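Local coordinates for hypothetical protein Atu2684 (Agrobacterium tumefaciens, PDB 2AXO) that is of unknown function but belongs to a family in the thioredoxin clan and carries a short-loop disulfide, consistent with a thioredoxin-like fold, at residues 43-48 and 146-151; 90-95 and 197-202; 207-212 and 219-224; 106-111 and 117-122; 65-70 and 132-137. One frame throughout, in Å; residues are numbered along the deposited sequence.

Interaction 1. Residues 43-48 and 146-151; sequences KGVVEL and QGLNVP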
# COMPACT_ATOMS: atom_id res chain seq x y z
N LYS A 43 24.11 2.10 17.57
CA LYS A 43 22.93 2.05 18.44
C LYS A 43 21.75 1.22 17.92
O LYS A 43 20.96 0.71 18.72
CB LYS A 43 22.47 3.47 18.75
CG LYS A 43 23.51 4.33 19.46
CD LYS A 43 23.03 5.77 19.62
CE LYS A 43 24.09 6.66 20.27
NZ LYS A 43 24.35 6.29 21.69
N GLY A 44 21.62 1.10 16.61
CA GLY A 44 20.51 0.32 16.06
C GLY A 44 20.26 0.60 14.59
O GLY A 44 21.07 1.23 13.91
N VAL A 45 19.12 0.12 14.10
CA VAL A 45 18.74 0.30 12.70
C VAL A 45 17.48 1.14 12.56
O VAL A 45 16.48 0.91 13.25
CB VAL A 45 18.51 -1.07 12.03
CG1 VAL A 45 18.04 -0.88 10.59
CG2 VAL A 45 19.79 -1.89 12.06
N VAL A 46 17.54 2.13 11.68
CA VAL A 46 16.39 2.99 11.43
C VAL A 46 16.03 2.94 9.95
O VAL A 46 16.78 3.39 9.10
CB VAL A 46 16.69 4.46 11.82
CG1 VAL A 46 15.51 5.36 11.46
CG2 VAL A 46 16.97 4.54 13.32
N GLU A 47 14.87 2.35 9.66
CA GLU A 47 14.39 2.23 8.29
C GLU A 47 13.20 3.14 8.11
O GLU A 47 12.13 2.92 8.67
CB GLU A 47 13.98 0.78 8.02
CG GLU A 47 15.15 -0.17 8.01
CD GLU A 47 14.72 -1.61 7.87
OE1 GLU A 47 14.15 -2.14 8.84
OE2 GLU A 47 14.95 -2.19 6.79
N LEU A 48 13.40 4.18 7.30
CA LEU A 48 12.36 5.16 7.05
C LEU A 48 11.63 4.93 5.73
O LEU A 48 12.26 4.78 4.68
CB LEU A 48 12.98 6.56 7.03
CG LEU A 48 12.10 7.72 6.57
CD1 LEU A 48 11.07 8.05 7.64
CD2 LEU A 48 12.98 8.93 6.28
N GLN A 146 18.02 -6.08 23.47
CA GLN A 146 17.30 -6.25 22.21
C GLN A 146 17.91 -5.33 21.16
O GLN A 146 17.23 -4.90 20.22
CB GLN A 146 15.82 -5.93 22.39
CG GLN A 146 15.17 -6.65 23.56
CD GLN A 146 13.66 -6.58 23.54
OE1 GLN A 146 13.07 -5.53 23.31
NE2 GLN A 146 13.01 -7.72 23.78
N GLY A 147 19.19 -5.02 21.34
CA GLY A 147 19.88 -4.17 20.40
C GLY A 147 20.58 -5.06 19.39
O GLY A 147 20.17 -6.19 19.17
N LEU A 148 21.64 -4.54 18.77
CA LEU A 148 22.40 -5.29 17.79
C LEU A 148 23.45 -6.13 18.52
O LEU A 148 24.61 -5.73 18.65
CB LEU A 148 23.05 -4.32 16.81
CG LEU A 148 22.06 -3.34 16.16
CD1 LEU A 148 22.79 -2.40 15.22
CD2 LEU A 148 20.99 -4.13 15.40
N ASN A 149 23.04 -7.31 18.99
CA ASN A 149 23.91 -8.20 19.76
C ASN A 149 24.87 -9.09 18.97
O ASN A 149 25.82 -9.63 19.54
CB ASN A 149 23.05 -9.10 20.65
CG ASN A 149 22.31 -8.32 21.71
OD1 ASN A 149 21.33 -8.79 22.27
ND2 ASN A 149 22.80 -7.12 22.01
N VAL A 150 24.63 -9.24 17.68
CA VAL A 150 25.49 -10.07 16.84
C VAL A 150 26.39 -9.20 15.99
O VAL A 150 25.92 -8.35 15.23
CB VAL A 150 24.66 -10.97 15.91
CG1 VAL A 150 25.58 -11.90 15.13
CG2 VAL A 150 23.65 -11.77 16.72
N PRO A 151 27.72 -9.39 16.09
CA PRO A 151 28.62 -8.58 15.29
C PRO A 151 28.52 -8.87 13.80
O PRO A 151 28.42 -10.03 13.38
CB PRO A 151 30.00 -8.92 15.87
CG PRO A 151 29.83 -10.32 16.35
CD PRO A 151 28.46 -10.32 16.96
O HOH W 1 22.39 -2.09 19.91
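A leucine methyl laid on a bare glycine backbone is the unusual feature here: CD1 of Leu-148 lies 3.6 Å from CA of Gly-44. The glycine has a rare, nearly fully extended conformation, with phi at 163°, in which a beta carbon would press against the carbonyl oxygen of Lys-43. It leads into strand 45-50, an inner strand of the mixed four-stranded sheet, whose strand order and directions are those of a minimal thioredoxin fold. Residues 146-151 come from the loop that leaves helix 131-143 for strand 152-156, so the contact sits where the chain passes from that fold into an added antiparallel sheet.

Leu-148 does the reaching. Its CG is turned anti to the carbonyl carbon (chi1 -54°), and the two methyls part over neighbouring residues. One takes Gly-44, with CG of Leu-148 following at 4.0 Å from CA of Gly-44; the other, CD2, touches CG2 of Val-45 at 4.2 Å, the two side chains crossing almost perpendicularly. Val-42 also packs against the leucine, while Val-45 meets Ile-250 and Ala-253 of strand 247-257.

The leucine is presented by a tight bend, an inverse gamma turn centred on Leu-148 and closed by a weak bond from Asn-149 N to Gly-147 O. The polar backbone beside this apolar patch is served by a water molecule, which accepts the N-H of Leu-148 at 2.8 Å and donates, weakly, to Lys-43 O at 3.4 Å.

Interaction 2. Residues 90-95 and 197-202; sequences DSLASK and MSYWHS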
# COMPACT_ATOMS: atom_id res chain seq x y z
N ASP A 90 8.50 10.23 -7.85
CA ASP A 90 9.93 10.07 -7.64
C ASP A 90 10.47 8.78 -8.24
O ASP A 90 9.89 7.71 -8.06
CB ASP A 90 10.27 10.11 -6.14
CG ASP A 90 9.50 9.08 -5.34
OD1 ASP A 90 9.79 8.94 -4.12
OD2 ASP A 90 8.61 8.41 -5.91
N SER A 91 11.58 8.90 -8.96
CA SER A 91 12.21 7.75 -9.59
C SER A 91 12.99 6.93 -8.57
O SER A 91 13.81 6.10 -8.93
CB SER A 91 13.15 8.21 -10.70
OG SER A 91 13.68 7.11 -11.42
N LEU A 92 12.71 7.18 -7.29
CA LEU A 92 13.38 6.46 -6.21
C LEU A 92 12.45 5.46 -5.54
O LEU A 92 12.89 4.68 -4.69
CB LEU A 92 13.89 7.45 -5.16
CG LEU A 92 15.15 8.24 -5.52
CD1 LEU A 92 15.37 9.34 -4.50
CD2 LEU A 92 16.34 7.29 -5.55
N ALA A 93 11.18 5.48 -5.91
CA ALA A 93 10.20 4.57 -5.32
C ALA A 93 10.15 3.23 -6.04
O ALA A 93 10.59 3.10 -7.18
CB ALA A 93 8.82 5.21 -5.34
N SER A 94 9.60 2.23 -5.36
CA SER A 94 9.46 0.91 -5.95
C SER A 94 8.39 0.12 -5.21
O SER A 94 8.10 0.36 -4.03
CB SER A 94 10.79 0.15 -5.91
OG SER A 94 11.02 -0.41 -4.63
N LYS A 95 7.82 -0.84 -5.92
CA LYS A 95 6.78 -1.70 -5.38
C LYS A 95 7.39 -2.58 -4.29
O LYS A 95 6.74 -2.87 -3.28
CB LYS A 95 6.20 -2.56 -6.51
CG LYS A 95 4.82 -3.14 -6.24
CD LYS A 95 4.89 -4.41 -5.42
CE LYS A 95 3.50 -5.00 -5.23
NZ LYS A 95 2.58 -4.08 -4.50
N MSE A 197 15.64 18.64 -4.53
CA MSE A 197 15.66 18.09 -3.18
C MSE A 197 16.64 16.93 -3.13
O MSE A 197 16.86 16.24 -4.13
CB MSE A 197 14.27 17.62 -2.76
CG MSE A 197 13.31 18.74 -2.40
SE MSE A 197 11.64 18.14 -1.62
CE MSE A 197 12.22 17.91 0.21
N SER A 198 17.23 16.72 -1.96
CA SER A 198 18.20 15.65 -1.78
C SER A 198 17.72 14.58 -0.81
O SER A 198 17.17 14.89 0.25
CB SER A 198 19.52 16.23 -1.29
OG SER A 198 20.41 15.20 -0.89
N TYR A 199 17.93 13.32 -1.18
CA TYR A 199 17.55 12.18 -0.35
C TYR A 199 18.80 11.35 -0.11
O TYR A 199 19.65 11.24 -0.98
CB TYR A 199 16.49 11.34 -1.06
CG TYR A 199 15.14 12.03 -1.12
CD1 TYR A 199 14.29 12.02 -0.02
CD2 TYR A 199 14.74 12.71 -2.27
CE1 TYR A 199 13.06 12.67 -0.06
CE2 TYR A 199 13.52 13.37 -2.32
CZ TYR A 199 12.68 13.35 -1.22
OH TYR A 199 11.47 13.99 -1.27
N TRP A 200 18.89 10.75 1.08
CA TRP A 200 20.05 9.95 1.44
C TRP A 200 19.72 8.51 1.75
O TRP A 200 18.66 8.21 2.31
CB TRP A 200 20.76 10.57 2.65
CG TRP A 200 21.37 11.91 2.36
CD1 TRP A 200 20.72 13.10 2.20
CD2 TRP A 200 22.76 12.18 2.12
NE1 TRP A 200 21.62 14.09 1.87
CE2 TRP A 200 22.87 13.55 1.82
CE3 TRP A 200 23.91 11.39 2.14
CZ2 TRP A 200 24.10 14.15 1.52
CZ3 TRP A 200 25.14 11.98 1.85
CH2 TRP A 200 25.22 13.35 1.54
N HIS A 201 20.64 7.62 1.38
CA HIS A 201 20.50 6.18 1.60
C HIS A 201 19.20 5.59 1.06
O HIS A 201 18.57 4.75 1.70
CB HIS A 201 20.70 5.86 3.09
CG HIS A 201 22.10 6.06 3.57
ND1 HIS A 201 22.60 5.47 4.71
CD2 HIS A 201 23.14 6.76 3.03
CE1 HIS A 201 23.87 5.79 4.86
NE2 HIS A 201 24.22 6.57 3.86
N SER A 202 18.81 6.05 -0.13
CA SER A 202 17.60 5.59 -0.81
C SER A 202 17.82 4.18 -1.35
O SER A 202 18.60 3.97 -2.29
CB SER A 202 17.24 6.54 -1.95
OG SER A 202 16.92 7.83 -1.47
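Leu-92 meets Tyr-199 with one methyl and Ser-202 with both, and the contact follows from how the three side chains are turned. The leucine chain is extended, with CD1 anti to CA (chi2 169°), which pushes that methyl into the angle between the tyrosine and the serine. It comes to 4.1 Å from CD2 of Tyr-199, approaching the ring on a slant that is neither square over the face nor along the rim, and CB of Tyr-199 lies about as near. On the serine side the same CD1 of Leu-92 lies 3.7 Å from OG of Ser-202, a van der Waals approach. The second methyl, CD2 of Leu-92, is set against the serine carbon, 3.8 Å from CB of Ser-202.

The chain turns a corner at His-201, which is consistent with both partners facing one leucine. That residue has positive phi and points its imidazole elsewhere, stacked on Phe-179. Tyr-199 and Ser-202, on the two arms of the corner, are both directed at Leu-92.

His-79 fills in beside them: it meets the Tyr-199 ring edge-to-face and packs on Leu-92 and Ser-202. Asp-90 OD1 makes a weak hydrogen bond to Gln-52 N, and Tyr-199 also touches Gln-52, shortly before the disulfide of Cys-54 and Cys-57. Two cysteines separated by two residues, set between the first strand and first helix, are the CXXC arrangement of thioredoxin-like folds, and through Gln-52 this contact lies close in sequence to it.

Interaction 3. Residues 207-212 and 219-224; sequences QTVGMW and VKLPAS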
# COMPACT_ATOMS: atom_id res chain seq x y z
N GLN A 207 18.04 -7.86 -1.11
CA GLN A 207 18.15 -9.29 -1.40
C GLN A 207 18.75 -10.07 -0.24
O GLN A 207 19.56 -9.55 0.54
CB GLN A 207 19.00 -9.52 -2.65
CG GLN A 207 20.41 -8.97 -2.56
CD GLN A 207 21.19 -9.17 -3.85
OE1 GLN A 207 20.69 -8.91 -4.94
NE2 GLN A 207 22.44 -9.59 -3.72
N THR A 208 18.32 -11.32 -0.12
CA THR A 208 18.80 -12.20 0.92
C THR A 208 19.96 -12.98 0.32
O THR A 208 19.80 -13.66 -0.69
CB THR A 208 17.70 -13.16 1.37
OG1 THR A 208 16.60 -12.40 1.89
CG2 THR A 208 18.22 -14.10 2.45
N VAL A 209 21.13 -12.89 0.95
CA VAL A 209 22.32 -13.55 0.42
C VAL A 209 22.72 -14.83 1.13
O VAL A 209 23.68 -15.50 0.75
CB VAL A 209 23.49 -12.55 0.43
CG1 VAL A 209 24.73 -13.17 -0.16
CG2 VAL A 209 23.10 -11.31 -0.36
N GLY A 210 21.97 -15.21 2.16
CA GLY A 210 22.29 -16.42 2.88
C GLY A 210 21.50 -16.53 4.16
O GLY A 210 20.70 -15.65 4.49
N MSE A 211 21.71 -17.62 4.89
CA MSE A 211 21.01 -17.85 6.14
C MSE A 211 22.02 -18.04 7.27
O MSE A 211 23.01 -18.75 7.11
CB MSE A 211 20.13 -19.09 6.02
CG MSE A 211 19.47 -19.51 7.31
SE MSE A 211 18.40 -21.09 7.02
CE MSE A 211 19.82 -22.28 6.48
N TRP A 212 21.74 -17.41 8.40
CA TRP A 212 22.60 -17.50 9.58
C TRP A 212 21.90 -18.44 10.55
O TRP A 212 20.68 -18.36 10.71
CB TRP A 212 22.76 -16.12 10.20
CG TRP A 212 23.55 -16.06 11.46
CD1 TRP A 212 24.91 -16.16 11.60
CD2 TRP A 212 23.04 -15.75 12.77
NE1 TRP A 212 25.28 -15.93 12.90
CE2 TRP A 212 24.15 -15.67 13.64
CE3 TRP A 212 21.76 -15.53 13.28
CZ2 TRP A 212 24.01 -15.38 15.00
CZ3 TRP A 212 21.62 -15.24 14.64
CH2 TRP A 212 22.75 -15.17 15.48
N VAL A 219 30.26 -14.54 4.17
CA VAL A 219 29.59 -14.63 2.88
C VAL A 219 30.33 -13.80 1.86
O VAL A 219 30.55 -12.62 2.07
CB VAL A 219 28.15 -14.09 2.95
CG1 VAL A 219 27.47 -14.29 1.60
CG2 VAL A 219 27.37 -14.76 4.05
N LYS A 220 30.73 -14.43 0.75
CA LYS A 220 31.44 -13.72 -0.30
C LYS A 220 30.49 -13.40 -1.46
O LYS A 220 29.78 -14.28 -1.95
CB LYS A 220 32.59 -14.57 -0.84
CG LYS A 220 33.60 -15.02 0.20
CD LYS A 220 34.60 -13.93 0.52
CE LYS A 220 35.68 -14.45 1.46
NZ LYS A 220 36.39 -15.63 0.89
N LEU A 221 30.48 -12.14 -1.87
CA LEU A 221 29.64 -11.67 -2.98
C LEU A 221 30.53 -11.32 -4.17
O LEU A 221 31.62 -10.78 -4.00
CB LEU A 221 28.84 -10.44 -2.54
CG LEU A 221 27.74 -10.74 -1.51
CD1 LEU A 221 27.16 -9.45 -0.93
CD2 LEU A 221 26.66 -11.55 -2.21
N PRO A 222 30.07 -11.61 -5.40
CA PRO A 222 30.80 -11.36 -6.65
C PRO A 222 30.96 -9.90 -7.07
O PRO A 222 30.42 -8.99 -6.44
CB PRO A 222 30.00 -12.16 -7.68
CG PRO A 222 28.61 -11.98 -7.18
CD PRO A 222 28.76 -12.24 -5.69
N ALA A 223 31.70 -9.70 -8.16
CA ALA A 223 31.96 -8.36 -8.69
C ALA A 223 30.67 -7.61 -9.00
O ALA A 223 30.62 -6.39 -8.89
CB ALA A 223 32.82 -8.46 -9.93
N SER A 224 29.63 -8.34 -9.40
CA SER A 224 28.35 -7.73 -9.71
C SER A 224 27.81 -6.98 -8.49
O SER A 224 27.13 -5.96 -8.62
CB SER A 224 27.34 -8.80 -10.15
OG SER A 224 27.22 -9.80 -9.17
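The backbone of Val-209 is hydrogen-bonded to Val-174, whereas that of Val-219 is bonded to Ile-163, and so two residues that touch through their side chains belong to different sheets. Gly-210 also bonds to Val-174. Two consecutive residues facing one partner, with psi of Val-209 falling to -1°, are consistent with a beta bulge in strand 196-212.

Between the two strands the side-chain packing is apolar and centres on one methyl. With CG1 of Val-209 anti to its own nitrogen (chi1 -178°), that branch points into the notch formed by the two side chains of the other strand. It comes to 3.4 Å from CG1 of Val-219 and to 3.2 Å from CD2 of Leu-221. Both separations are tighter than normal van der Waals contact, and the shorter is best treated as doubtful in its exact value. The other branch, CG2 of Val-209, sits at a relaxed 4.0 Å from the same CD2 of Leu-221.

Leu-221 continues onto Val-161 and Ile-163 of strand 161-165, and Val-209 onto Val-176 of strand 172-186. The contact thus packs an edge strand of the four-stranded antiparallel sheet against strand 217-221, an edge of the three-stranded one. Directly after it, Pro-222 stands at the N-cap position of helix 223-229.

Interaction 4. Residues 106-111 and 117-122; sequences RALGRN and QAILNG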
# COMPACT_ATOMS: atom_id res chain seq x y z
N ARG A 106 2.27 -6.31 8.86
CA ARG A 106 1.78 -7.60 9.31
C ARG A 106 2.51 -8.09 10.55
O ARG A 106 1.88 -8.47 11.53
CB ARG A 106 1.91 -8.63 8.19
CG ARG A 106 1.08 -8.32 6.96
CD ARG A 106 1.02 -9.51 6.03
NE ARG A 106 2.29 -9.78 5.36
CZ ARG A 106 2.73 -9.13 4.29
NH1 ARG A 106 2.00 -8.16 3.75
NH2 ARG A 106 3.89 -9.46 3.74
N ALA A 107 3.84 -8.07 10.52
CA ALA A 107 4.62 -8.52 11.67
C ALA A 107 4.30 -7.73 12.92
O ALA A 107 4.24 -8.28 14.02
CB ALA A 107 6.12 -8.42 11.36
N LEU A 108 4.09 -6.43 12.77
CA LEU A 108 3.78 -5.58 13.92
C LEU A 108 2.32 -5.68 14.37
O LEU A 108 1.92 -5.06 15.35
CB LEU A 108 4.14 -4.12 13.61
CG LEU A 108 5.62 -3.87 13.31
CD1 LEU A 108 5.83 -2.40 12.97
CD2 LEU A 108 6.48 -4.27 14.51
N GLY A 109 1.53 -6.46 13.63
CA GLY A 109 0.13 -6.62 13.98
C GLY A 109 -0.75 -5.42 13.67
O GLY A 109 -1.86 -5.31 14.21
N ARG A 110 -0.29 -4.53 12.80
CA ARG A 110 -1.07 -3.35 12.44
C ARG A 110 -2.01 -3.63 11.27
O ARG A 110 -1.89 -4.66 10.61
CB ARG A 110 -0.13 -2.18 12.10
CG ARG A 110 0.94 -1.93 13.15
CD ARG A 110 1.68 -0.62 12.91
NE ARG A 110 0.86 0.53 13.28
CZ ARG A 110 0.38 1.43 12.42
NH1 ARG A 110 0.63 1.31 11.13
NH2 ARG A 110 -0.36 2.43 12.87
N ASN A 111 -2.95 -2.73 11.01
CA ASN A 111 -3.89 -2.93 9.90
C ASN A 111 -3.77 -1.87 8.82
O ASN A 111 -4.70 -1.67 8.03
CB ASN A 111 -5.33 -2.96 10.42
CG ASN A 111 -5.85 -1.58 10.75
OD1 ASN A 111 -5.26 -0.85 11.54
ND2 ASN A 111 -6.98 -1.21 10.15
N GLN A 117 7.07 6.77 8.15
CA GLN A 117 7.10 5.77 9.21
C GLN A 117 8.49 5.19 9.35
O GLN A 117 9.10 4.76 8.37
CB GLN A 117 6.13 4.63 8.89
CG GLN A 117 6.19 3.49 9.89
CD GLN A 117 5.28 2.34 9.53
OE1 GLN A 117 5.43 1.72 8.48
NE2 GLN A 117 4.33 2.03 10.40
N ALA A 118 9.01 5.19 10.57
CA ALA A 118 10.33 4.64 10.80
C ALA A 118 10.19 3.33 11.57
O ALA A 118 9.44 3.24 12.54
CB ALA A 118 11.20 5.62 11.58
N ILE A 119 10.90 2.31 11.10
CA ILE A 119 10.89 1.01 11.75
C ILE A 119 12.23 0.91 12.47
O ILE A 119 13.28 1.12 11.86
CB ILE A 119 10.74 -0.13 10.69
CG1 ILE A 119 9.45 0.06 9.89
CG2 ILE A 119 10.76 -1.49 11.38
CD1 ILE A 119 8.17 0.01 10.73
N LEU A 120 12.19 0.61 13.77
CA LEU A 120 13.42 0.54 14.56
C LEU A 120 13.83 -0.89 14.91
O LEU A 120 13.06 -1.64 15.52
CB LEU A 120 13.23 1.38 15.83
CG LEU A 120 12.63 2.79 15.64
CD1 LEU A 120 12.53 3.47 16.99
CD2 LEU A 120 13.50 3.62 14.70
N ASN A 121 15.05 -1.27 14.51
CA ASN A 121 15.58 -2.62 14.75
C ASN A 121 14.60 -3.68 14.25
O ASN A 121 14.62 -4.82 14.73
CB ASN A 121 15.84 -2.86 16.25
CG ASN A 121 17.03 -2.08 16.79
OD1 ASN A 121 17.39 -2.22 17.96
ND2 ASN A 121 17.64 -1.25 15.95
N GLY A 122 13.76 -3.31 13.30
CA GLY A 122 12.78 -4.25 12.77
C GLY A 122 11.78 -4.71 13.82
O GLY A 122 11.02 -5.64 13.56
O HOH W 2 2.32 -0.23 9.60
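Leu-108 with Ile-119, and Arg-110 with Gln-117, form a partly buried contact, half apolar and half water-bridged, between the end of helix 95-107 and strand 117-120. In the apolar half, CD1 of Leu-108 meets CD1 of Ile-119 at 4.0 Å, the two side chains running antiparallel to one another. Ile-119 is directed there by its CG1, anti to the carbonyl carbon (chi1 -59°), and Tyr-104 and Phe-49 also touch it.

Gly-109 is the first residue to leave helical angles; its positive phi and two bonds back into the last turn make a Schellman motif, one of them being Gly-109 N to Arg-106 O, 2.9 Å. This reversal lets the chain present Arg-110 beside Leu-108. The Arg-110 guanidinium is nearly perpendicular to the amide of Gln-117, the planes 78° apart, and NH1 of Arg-110 and NE2 of Gln-117 are both donors. A water resolves the meeting: it accepts from NH1 of Arg-110 at 2.8 Å, in the guanidinium plane, and from NE2 of Gln-117 at 3.1 Å. OE1 of Gln-117 is engaged by Gln-101 NE2. Immediately after the arginine, Asn-111 ND2 bonds to Thr-115 O of the second subunit.

Interaction 5. Residues 65-70 and 132-137; sequences RKMIQK and RGIYDR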
# COMPACT_ATOMS: atom_id res chain seq x y z
N ARG A 65 18.69 12.13 7.71
CA ARG A 65 19.94 12.68 7.22
C ARG A 65 20.87 13.03 8.38
O ARG A 65 22.08 12.79 8.30
CB ARG A 65 19.66 13.92 6.36
CG ARG A 65 20.89 14.54 5.73
CD ARG A 65 20.50 15.61 4.73
NE ARG A 65 19.51 16.53 5.30
CZ ARG A 65 19.03 17.59 4.67
NH1 ARG A 65 19.44 17.89 3.44
NH2 ARG A 65 18.13 18.36 5.27
N LYS A 66 20.30 13.57 9.45
CA LYS A 66 21.07 13.95 10.64
C LYS A 66 21.64 12.74 11.37
O LYS A 66 22.77 12.78 11.85
CB LYS A 66 20.20 14.78 11.59
CG LYS A 66 19.89 16.17 11.03
CD LYS A 66 19.21 17.10 12.04
CE LYS A 66 17.79 16.65 12.35
NZ LYS A 66 17.01 17.72 13.03
N MSE A 67 20.86 11.67 11.45
CA MSE A 67 21.31 10.46 12.10
C MSE A 67 22.39 9.78 11.26
O MSE A 67 23.37 9.27 11.79
CB MSE A 67 20.12 9.52 12.33
CG MSE A 67 19.09 10.08 13.31
SE MSE A 67 17.64 8.82 13.63
CE MSE A 67 16.66 9.13 12.01
N ILE A 68 22.22 9.80 9.94
CA ILE A 68 23.21 9.21 9.03
C ILE A 68 24.50 10.02 9.12
O ILE A 68 25.60 9.46 9.08
CB ILE A 68 22.70 9.23 7.55
CG1 ILE A 68 21.62 8.16 7.36
CG2 ILE A 68 23.86 8.97 6.58
CD1 ILE A 68 20.94 8.22 6.01
N GLN A 69 24.38 11.34 9.25
CA GLN A 69 25.56 12.18 9.35
C GLN A 69 26.31 11.86 10.64
O GLN A 69 27.54 11.82 10.66
CB GLN A 69 25.18 13.67 9.34
CG GLN A 69 26.40 14.59 9.42
CD GLN A 69 26.04 16.05 9.24
OE1 GLN A 69 25.46 16.44 8.23
NE2 GLN A 69 26.40 16.88 10.22
N LYS A 70 25.57 11.60 11.72
CA LYS A 70 26.21 11.27 12.98
C LYS A 70 26.85 9.89 12.92
O LYS A 70 27.83 9.61 13.63
CB LYS A 70 25.21 11.33 14.13
CG LYS A 70 25.88 11.13 15.48
CD LYS A 70 25.07 11.73 16.61
CE LYS A 70 25.10 13.24 16.56
NZ LYS A 70 24.21 13.81 17.62
N ARG A 132 13.78 12.39 18.84
CA ARG A 132 13.95 12.04 20.24
C ARG A 132 13.39 10.65 20.52
O ARG A 132 14.01 9.84 21.20
CB ARG A 132 13.26 13.06 21.15
CG ARG A 132 14.07 14.31 21.46
CD ARG A 132 14.12 15.28 20.28
NE ARG A 132 14.80 16.52 20.65
CZ ARG A 132 14.93 17.58 19.85
NH1 ARG A 132 14.42 17.55 18.63
NH2 ARG A 132 15.57 18.66 20.28
N GLY A 133 12.20 10.38 19.99
CA GLY A 133 11.57 9.09 20.21
C GLY A 133 12.37 7.92 19.67
O GLY A 133 12.49 6.89 20.32
N ILE A 134 12.92 8.08 18.47
CA ILE A 134 13.69 7.00 17.87
C ILE A 134 14.92 6.65 18.69
O ILE A 134 15.14 5.48 19.00
CB ILE A 134 14.08 7.34 16.42
CG1 ILE A 134 14.53 8.79 16.32
CG2 ILE A 134 12.90 7.09 15.49
CD1 ILE A 134 14.67 9.29 14.89
N TYR A 135 15.73 7.64 19.06
CA TYR A 135 16.91 7.37 19.86
C TYR A 135 16.55 6.81 21.23
O TYR A 135 17.22 5.90 21.72
CB TYR A 135 17.76 8.64 20.01
CG TYR A 135 18.73 8.84 18.87
CD1 TYR A 135 19.84 8.00 18.71
CD2 TYR A 135 18.54 9.85 17.93
CE1 TYR A 135 20.72 8.16 17.64
CE2 TYR A 135 19.41 10.02 16.86
CZ TYR A 135 20.50 9.17 16.72
OH TYR A 135 21.36 9.34 15.65
N ASP A 136 15.50 7.34 21.86
CA ASP A 136 15.09 6.84 23.17
C ASP A 136 14.59 5.40 23.05
O ASP A 136 14.79 4.59 23.95
CB ASP A 136 13.98 7.71 23.78
CG ASP A 136 14.43 9.13 24.09
OD1 ASP A 136 15.61 9.33 24.46
OD2 ASP A 136 13.60 10.06 23.97
N ARG A 137 13.95 5.09 21.92
CA ARG A 137 13.45 3.74 21.69
C ARG A 137 14.63 2.79 21.51
O ARG A 137 14.67 1.71 22.11
CB ARG A 137 12.56 3.69 20.45
CG ARG A 137 11.22 2.98 20.63
CD ARG A 137 11.34 1.68 21.41
NE ARG A 137 10.12 0.87 21.35
CZ ARG A 137 9.93 -0.24 22.06
NH1 ARG A 137 10.87 -0.67 22.88
NH2 ARG A 137 8.80 -0.92 21.93
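Met-67, a selenomethionine, reaches from helix 58-70 to Tyr-135 and Ile-134 of helix 131-143. These two helices pack on one face of the thioredoxin-like sheet, with Val-46 of strand 45-50 beneath both.

Starting at the helix, CB of Met-67 lies 3.5 Å from OH of Tyr-135. One bond further out, CG of Met-67 is close to the same hydroxyl oxygen and 3.6 Å from CE2 of Tyr-135, as the two side chains run past each other in opposite senses. The selenium comes next, 4.6 Å from the centre of the Tyr-135 ring and 40° off its normal, an oblique Met-aromatic contact. The chain then bends (chi3 -78°), and the terminal CE of Met-67 lies 3.5 Å from CD1 of Ile-134.

That isoleucine holds CG1 in the cramped place between its nitrogen and carbonyl carbon (chi1 42°), while its CG2 branch packs on Leu-120. The tyrosine hydroxyl is anchored by a hydrogen bond to Asp-72 OD1, in the loop after helix 58-70, which helps fix the ring beside the methionine. The selenium of Met-67 comes close to CD1 of Ile-134, 3.3 Å apart, a short approach whose exact value is doubtful.

Interactions 1, 4 and 5 are built on the thioredoxin-like sheet and its helices: strands 45-50 and 117-120 are neighbours in it, joined by backbone bonds such as Ile-119 N to Glu-47 O, and the centres of interactions 1 and 5 lie about 12 Å apart. Along the chain, interaction 4 falls between the segments of 5, 2 and 1, and 5 between those of 1; interaction 2 crosses both 1 and 5, and 3 comes last. Interactions 2 and 3 share strand 196-212, their centres about 24 Å apart; Ile-68 touches His-201 between 5 and 2, and Val-150 touches Trp-212 between 1 and 3. The long, broken strand 196-212 thus links the antiparallel additions to the thioredoxin-like part.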